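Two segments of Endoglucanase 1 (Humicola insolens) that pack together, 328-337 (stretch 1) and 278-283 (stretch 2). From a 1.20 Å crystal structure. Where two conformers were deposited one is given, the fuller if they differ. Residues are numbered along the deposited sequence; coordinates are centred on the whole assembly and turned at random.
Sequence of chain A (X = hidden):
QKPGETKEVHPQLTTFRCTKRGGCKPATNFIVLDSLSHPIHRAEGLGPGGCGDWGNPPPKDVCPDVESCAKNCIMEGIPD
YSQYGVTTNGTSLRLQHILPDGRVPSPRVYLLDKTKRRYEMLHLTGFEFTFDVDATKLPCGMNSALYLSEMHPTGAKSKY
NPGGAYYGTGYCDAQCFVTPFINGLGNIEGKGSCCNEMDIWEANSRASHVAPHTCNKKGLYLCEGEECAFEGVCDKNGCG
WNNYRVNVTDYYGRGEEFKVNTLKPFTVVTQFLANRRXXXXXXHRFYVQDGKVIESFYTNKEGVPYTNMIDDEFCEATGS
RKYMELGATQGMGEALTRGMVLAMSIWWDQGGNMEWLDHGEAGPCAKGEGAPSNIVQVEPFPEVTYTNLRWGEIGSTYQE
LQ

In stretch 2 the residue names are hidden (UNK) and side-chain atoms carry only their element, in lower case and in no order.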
# COMPACT_ATOMS: atom_id res chain seq x y z
N ALA A 328 -0.78 -12.40 -15.07
CA ALA A 328 -2.24 -12.42 -14.93
C ALA A 328 -2.66 -12.75 -13.51
O ALA A 328 -1.89 -12.59 -12.56
CB ALA A 328 -2.85 -13.33 -16.00
N THR A 329 -3.93 -13.12 -13.35
CA THR A 329 -4.46 -13.28 -11.99
C THR A 329 -3.77 -14.43 -11.28
O THR A 329 -3.51 -14.36 -10.06
CB THR A 329 -6.00 -13.41 -12.04
OG1 THR A 329 -6.53 -12.24 -12.73
CG2 THR A 329 -6.62 -13.47 -10.67
N GLN A 330 -3.46 -15.51 -12.01
CA GLN A 330 -2.76 -16.62 -11.39
C GLN A 330 -1.40 -16.16 -10.84
O GLN A 330 -0.98 -16.54 -9.73
CB GLN A 330 -2.52 -17.75 -12.39
CG GLN A 330 -1.66 -18.87 -11.84
CD GLN A 330 -1.53 -20.07 -12.73
OE1 GLN A 330 -2.41 -20.35 -13.52
NE2 GLN A 330 -0.43 -20.79 -12.57
N GLY A 331 -0.67 -15.33 -11.61
CA GLY A 331 0.64 -14.84 -11.16
C GLY A 331 0.51 -13.97 -9.93
O GLY A 331 1.31 -14.09 -8.99
N MET A 332 -0.48 -13.10 -9.90
CA MET A 332 -0.72 -12.27 -8.71
C MET A 332 -0.94 -13.23 -7.52
O MET A 332 -0.40 -13.04 -6.41
CB MET A 332 -1.91 -11.38 -8.91
CG MET A 332 -2.24 -10.51 -7.68
SD MET A 332 -1.30 -8.97 -7.53
CE MET A 332 0.21 -9.49 -6.78
N GLY A 333 -1.77 -14.25 -7.72
CA GLY A 333 -2.08 -15.21 -6.66
C GLY A 333 -0.88 -15.98 -6.18
O GLY A 333 -0.83 -16.34 -4.99
N GLU A 334 0.05 -16.28 -7.07
CA GLU A 334 1.27 -17.01 -6.64
C GLU A 334 2.08 -16.13 -5.72
O GLU A 334 2.66 -16.65 -4.73
CB GLU A 334 2.07 -17.48 -7.86
CG GLU A 334 1.35 -18.63 -8.57
CD GLU A 334 1.83 -18.99 -9.92
OE1 GLU A 334 2.54 -18.16 -10.52
OE2 GLU A 334 1.37 -20.09 -10.37
N ALA A 335 2.17 -14.83 -5.98
CA ALA A 335 2.82 -13.91 -5.05
C ALA A 335 2.08 -13.89 -3.70
O ALA A 335 2.70 -13.94 -2.64
CB ALA A 335 2.91 -12.51 -5.64
N LEU A 336 0.74 -13.79 -3.77
CA LEU A 336 -0.04 -13.79 -2.52
C LEU A 336 0.20 -15.05 -1.71
O LEU A 336 0.28 -15.00 -0.50
CB LEU A 336 -1.52 -13.58 -2.80
CG LEU A 336 -1.92 -12.30 -3.48
CD1 LEU A 336 -3.37 -12.20 -3.66
CD2 LEU A 336 -1.42 -11.13 -2.89
N THR A 337 0.30 -16.20 -2.40
CA THR A 337 0.55 -17.47 -1.74
C THR A 337 1.92 -17.51 -1.11
O THR A 337 2.11 -18.04 -0.01
CB THR A 337 0.33 -18.64 -2.74
OG1 THR A 337 -1.07 -18.66 -3.10
CG2 THR A 337 0.77 -19.99 -2.19
N UNK A 278 -6.20 -24.38 -6.72
CA UNK A 278 -5.60 -23.50 -5.69
C UNK A 278 -4.99 -22.24 -6.29
O UNK A 278 -4.31 -21.49 -5.57
N UNK A 279 -5.26 -21.92 -7.54
CA UNK A 279 -4.75 -20.70 -8.19
C UNK A 279 -5.80 -19.58 -8.04
O UNK A 279 -7.03 -19.82 -8.17
c UNK A 279 -0.95 -22.75 -9.48
c UNK A 279 -2.04 -21.79 -9.12
n UNK A 279 0.37 -22.36 -8.88
c UNK A 279 -4.45 -20.94 -9.66
c UNK A 279 -3.39 -22.02 -9.88
N UNK A 280 -5.37 -18.38 -7.86
CA UNK A 280 -6.27 -17.23 -7.79
C UNK A 280 -7.00 -17.05 -9.12
O UNK A 280 -6.34 -17.03 -10.18
c UNK A 280 -6.34 -14.74 -7.19
c UNK A 280 -7.19 -14.89 -5.97
c UNK A 280 -5.49 -15.97 -7.43
c UNK A 280 -5.43 -13.50 -7.07
N UNK A 281 -8.32 -16.92 -9.03
CA UNK A 281 -9.17 -16.71 -10.22
C UNK A 281 -9.92 -15.42 -10.19
O UNK A 281 -10.13 -14.81 -11.25
c UNK A 281 -11.54 -17.90 -10.65
c UNK A 281 -10.12 -17.92 -10.33
c UNK A 281 -12.05 -19.32 -10.54
o UNK A 281 -12.80 -19.68 -9.55
o UNK A 281 -11.72 -19.98 -11.50
N UNK A 282 -10.39 -14.98 -9.03
CA UNK A 282 -11.22 -13.77 -8.94
C UNK A 282 -10.84 -13.01 -7.69
O UNK A 282 -10.53 -13.62 -6.66
n UNK A 282 -14.45 -15.83 -12.42
c UNK A 282 -15.15 -16.19 -11.13
c UNK A 282 -12.73 -14.17 -8.84
c UNK A 282 -14.66 -15.42 -9.89
c UNK A 282 -13.30 -14.97 -10.01
N UNK A 283 -10.97 -11.71 -7.77
CA UNK A 283 -10.83 -10.80 -6.62
C UNK A 283 -12.16 -10.10 -6.44
O UNK A 283 -12.65 -9.47 -7.39
c UNK A 283 -9.56 -8.93 -5.54
c UNK A 283 -7.20 -9.69 -7.44
c UNK A 283 -9.66 -9.83 -6.76
c UNK A 283 -8.34 -10.57 -6.99
O HOH W 1 -2.52 -18.26 -8.05

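Position 278 has backbone atoms and nothing beyond CA. Its phi of 82° lies in a region that by itself favours a residue without a CB, and no atom of it makes a close contact with the helix of stretch 1. The absence of any side-chain atom identifies Gly 278.

Position 279 carries four carbons in an unbranched row ending in a nitrogen. The CA-to-CB bond points toward the helix, and the chain runs out over its exposed side until the terminal nitrogen lies 2.9 Å from Glu 334 OE2. A four-carbon chain capped by one nitrogen is lysine, so this is Lys 279, and the short approach of NZ to OE2 is a hydrogen bond within a salt bridge. The carboxylate is also held from its own helix: Gln 330 NE2 donates to Glu 334 OE2 at 2.9 Å, with a nearly straight angle of 170° at the hydrogen. The same amide nitrogen, Gln 330 NE2, lies 3.7 Å from Lys 279 CE, so the glutamine packs against the lysine chain while sharing its acceptor.

At position 280 there are four carbons, forked at the second, with no polar atom. The CB is 3.6 Å from Gly 333 CA, the fork carbon is 3.7 Å from Thr 329 CG2, and one of the terminal carbons reaches Met 332 CG at 4.4 Å and Leu 336 CD1 at 4.2 Å. The fork at the second carbon makes it Leu 280; the terminal carbon meeting both apolar side chains is CD2.

Position 281 has three carbons, the third bearing two oxygens, a carboxylate on a two-carbon stem, and hence Glu 281. Its CA-to-CB bond points away from the helix, and contact is left to the backbone, where Glu 281 O lies 3.8 Å from Thr 329 CG2.

Position 282 again shows four carbons in a row ending in nitrogen. Its CA-to-CB bond also points away, and the side chain stays out of contact with the helix. This is Lys 282, whose NZ is hydrogen-bonded elsewhere in the structure.

Position 283 has four carbons forked at the first, one arm two carbons long, which defines Ile 283. Its CA-to-CB bond points toward the helix, but no atom comes within contact distance.

The strand crosses the helix almost at right angles, 96° between their directions, with the axes 6.7 Å apart at closest approach. The crossing centres on Gly 333 and Leu 280, whose CA atoms are 4.8 Å apart. This closeness depends on the glycine: a CB built on Gly 333 would fall 2.4 Å from Leu 280 CB, a clash. Leu 280 thus sits on bare helix backbone, with Thr 329, Met 332 and Leu 336 around it. A water ties the backbones together, its oxygen accepting from Leu 280 N and donating to Gln 330 O, both at 2.9 Å. The salt bridge of Lys 279 and Glu 334 adds a polar clasp to this buried apolar contact.

Stretch 2 (278-283) GKLEKI
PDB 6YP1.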